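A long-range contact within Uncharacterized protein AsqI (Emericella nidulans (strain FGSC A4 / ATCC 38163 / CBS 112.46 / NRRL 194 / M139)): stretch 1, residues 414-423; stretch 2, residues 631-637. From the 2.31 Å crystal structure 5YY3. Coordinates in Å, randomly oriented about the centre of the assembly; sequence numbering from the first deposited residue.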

# COMPACT_ATOMS: atom_id res chain seq x y z
N ASP A 414 -44.59 -9.02 -6.32
CA ASP A 414 -44.80 -8.81 -7.76
C ASP A 414 -44.38 -7.40 -8.16
O ASP A 414 -44.95 -6.42 -7.69
N ILE A 415 -43.40 -7.28 -9.06
CA ILE A 415 -42.87 -5.97 -9.41
C ILE A 415 -43.87 -5.15 -10.23
O ILE A 415 -43.74 -3.93 -10.35
N THR A 416 -44.87 -5.83 -10.80
CA THR A 416 -45.92 -5.16 -11.58
C THR A 416 -47.14 -4.80 -10.72
O THR A 416 -47.94 -3.95 -11.11
N ALA A 417 -47.27 -5.43 -9.56
CA ALA A 417 -48.46 -5.33 -8.71
C ALA A 417 -48.99 -3.90 -8.45
O ALA A 417 -50.19 -3.71 -8.29
N HIS A 418 -48.11 -2.91 -8.41
CA HIS A 418 -48.58 -1.55 -8.15
C HIS A 418 -48.03 -0.56 -9.20
O HIS A 418 -47.77 0.61 -8.89
N ARG A 419 -47.86 -1.04 -10.43
CA ARG A 419 -47.39 -0.21 -11.54
C ARG A 419 -48.33 0.98 -11.80
O ARG A 419 -49.54 0.83 -11.78
N ALA A 420 -47.77 2.16 -12.07
CA ALA A 420 -48.57 3.26 -12.58
C ALA A 420 -48.78 3.07 -14.08
O ALA A 420 -47.89 2.56 -14.77
N GLU A 421 -49.94 3.49 -14.58
CA GLU A 421 -50.24 3.36 -16.00
C GLU A 421 -49.54 4.48 -16.75
O GLU A 421 -50.12 5.50 -17.14
N VAL A 422 -48.25 4.26 -16.98
CA VAL A 422 -47.39 5.30 -17.47
C VAL A 422 -46.21 4.65 -18.18
O VAL A 422 -45.87 3.50 -17.90
N VAL A 423 -45.61 5.36 -19.12
CA VAL A 423 -44.38 4.88 -19.74
C VAL A 423 -43.26 5.81 -19.34
O VAL A 423 -43.35 7.01 -19.60
N GLU A 631 -39.67 -2.94 -22.86
CA GLU A 631 -40.84 -3.52 -23.50
C GLU A 631 -41.77 -4.10 -22.46
O GLU A 631 -42.93 -3.70 -22.37
N LEU A 632 -41.26 -5.02 -21.64
CA LEU A 632 -42.10 -5.72 -20.67
C LEU A 632 -42.40 -4.92 -19.40
O LEU A 632 -43.39 -5.19 -18.72
N TYR A 633 -41.55 -3.96 -19.06
CA TYR A 633 -41.78 -3.15 -17.84
C TYR A 633 -41.64 -1.67 -18.14
O TYR A 633 -40.64 -1.06 -17.78
N PRO A 634 -42.65 -1.09 -18.80
CA PRO A 634 -42.51 0.27 -19.34
C PRO A 634 -42.56 1.32 -18.24
O PRO A 634 -42.16 2.47 -18.46
N PHE A 635 -43.06 0.92 -17.07
CA PHE A 635 -43.16 1.78 -15.88
C PHE A 635 -41.85 1.76 -15.04
O PHE A 635 -41.79 2.32 -13.93
N ILE A 636 -40.82 1.10 -15.57
CA ILE A 636 -39.47 1.11 -14.99
C ILE A 636 -38.51 1.58 -16.07
O ILE A 636 -38.67 1.24 -17.25
N THR A 637 -37.52 2.38 -15.68
CA THR A 637 -36.45 2.72 -16.59
C THR A 637 -35.14 2.84 -15.81
O THR A 637 -35.15 2.97 -14.58

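No hydrogen bond crosses between these two stretches; van der Waals packing, one CH-pi contact and one CA-H...O contact join them. Together they bury 445 Å².

Glu 631 lies out of reach. Leu 632 (chi1 t, chi2 p) has its CA-to-CB bond sideways and contributes mainly backbone: its O lies 3.9 Å from Arg 419 NH2.

Tyr 633 also starts sideways, but its m rotamer brings the ring nearer to stretch 1. Tyr 633 CE1 is 3.8 Å from Ile 415 CG2 and 4.0 Å from Thr 416 CG2. The threonine methyl meets the ring edge.

Tyr 633 opens a type I turn that ends at Ile 636, closed by a backbone hydrogen bond from Ile 636 N to Tyr 633 O (3.1 Å). Pro 634, in this turn, points toward stretch 1. Its CB lies 4.0 Å from Val 423 CG2, and its O receives a CA-H...O contact from Val 423 CA at 3.5 Å. Val 423 is in the t rotamer.

Phe 635 is the centre of the contact and has the largest covered area, 117 Å². Its chi1 is p. Arg 419 points toward stretch 2, and its CB sits over the ring face, 3.5 Å from the centroid of the Phe 635 ring. The arginine chain (p, t, p) then curls back, so that Arg 419 NH2 comes 3.5 Å from Phe 635 CE1, which lies over one face of the guanidinium. At the ring edge, Ile 415 O is 3.4 Å from Phe 635 CE2. Thr 416 CA is 3.8 Å from Phe 635 CZ. Thr 416 is p; Thr 416 OG1 donates a hydrogen bond to Asp 414 OD1 (2.7 Å), within stretch 1.

Ile 636 (m, t) brings CD1 to 4.0 Å from Ile 415 CG1. Ile 415 (t, p) points toward stretch 2. Thr 637 is out of reach.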

# COMPACT_ATOMS: atom_id res chain seq x y z
CB ASP A 414 -46.27 -9.04 -8.10
CG ASP A 414 -46.52 -9.16 -9.58
OD1 ASP A 414 -45.79 -8.53 -10.37
OD2 ASP A 414 -47.45 -9.90 -9.96
CB ILE A 415 -41.52 -6.08 -10.19
CG1 ILE A 415 -40.70 -4.81 -10.01
CG2 ILE A 415 -41.74 -6.33 -11.67
CD1 ILE A 415 -40.50 -4.43 -8.57
CB THR A 416 -46.41 -6.03 -12.75
OG1 THR A 416 -47.11 -7.16 -12.22
CG2 THR A 416 -45.27 -6.51 -13.62
CB ALA A 417 -48.20 -6.01 -7.39
CB HIS A 418 -48.19 -1.11 -6.74
CG HIS A 418 -48.67 -2.03 -5.66
ND1 HIS A 418 -49.93 -1.94 -5.11
CD2 HIS A 418 -48.05 -3.05 -5.01
CE1 HIS A 418 -50.07 -2.87 -4.18
NE2 HIS A 418 -48.94 -3.55 -4.10
CB ARG A 419 -47.27 -1.05 -12.83
CG ARG A 419 -48.58 -1.72 -13.30
CD ARG A 419 -48.67 -1.92 -14.82
NE ARG A 419 -47.84 -3.02 -15.32
CZ ARG A 419 -47.43 -3.14 -16.59
NH1 ARG A 419 -47.75 -2.22 -17.51
NH2 ARG A 419 -46.67 -4.17 -16.95
CB ALA A 420 -47.91 4.60 -12.30
CB GLU A 421 -51.75 3.39 -16.24
CG GLU A 421 -52.44 2.02 -16.17
CD GLU A 421 -53.94 2.14 -16.01
OE1 GLU A 421 -54.38 2.51 -14.89
OE2 GLU A 421 -54.69 1.89 -16.98
CB VAL A 422 -46.96 6.20 -16.28
CG1 VAL A 422 -45.43 6.29 -16.12
CG2 VAL A 422 -47.60 7.55 -16.40
CB VAL A 423 -44.48 4.82 -21.27
CG1 VAL A 423 -43.11 4.54 -21.89
CG2 VAL A 423 -45.50 3.75 -21.70
CB GLU A 631 -40.43 -4.59 -24.52
CG GLU A 631 -39.78 -4.01 -25.79
CD GLU A 631 -38.46 -3.29 -25.53
OE1 GLU A 631 -37.67 -3.74 -24.65
OE2 GLU A 631 -38.20 -2.28 -26.22
CB LEU A 632 -41.46 -7.06 -20.31
CG LEU A 632 -42.24 -8.00 -19.39
CD1 LEU A 632 -43.59 -8.40 -19.98
CD2 LEU A 632 -41.40 -9.23 -19.12
CB TYR A 633 -40.81 -3.55 -16.71
CG TYR A 633 -40.77 -5.05 -16.44
CD1 TYR A 633 -41.76 -5.66 -15.68
CD2 TYR A 633 -39.76 -5.84 -16.96
CE1 TYR A 633 -41.75 -7.03 -15.44
CE2 TYR A 633 -39.74 -7.21 -16.73
CZ TYR A 633 -40.74 -7.80 -15.97
OH TYR A 633 -40.73 -9.15 -15.72
CB PRO A 634 -43.72 0.40 -20.29
CG PRO A 634 -44.31 -1.00 -20.41
CD PRO A 634 -43.95 -1.70 -19.14
CB PHE A 635 -44.35 1.31 -15.02
CG PHE A 635 -44.22 -0.11 -14.54
CD1 PHE A 635 -44.50 -1.17 -15.39
CD2 PHE A 635 -43.76 -0.38 -13.26
CE1 PHE A 635 -44.34 -2.48 -14.97
CE2 PHE A 635 -43.59 -1.68 -12.83
CZ PHE A 635 -43.89 -2.73 -13.69
CB ILE A 636 -39.02 -0.30 -14.49
CG1 ILE A 636 -39.79 -0.71 -13.22
CG2 ILE A 636 -37.51 -0.32 -14.20
CD1 ILE A 636 -39.72 -2.21 -12.91
CB THR A 637 -36.74 4.03 -17.34
OG1 THR A 637 -35.89 4.11 -18.50
CG2 THR A 637 -36.51 5.24 -16.44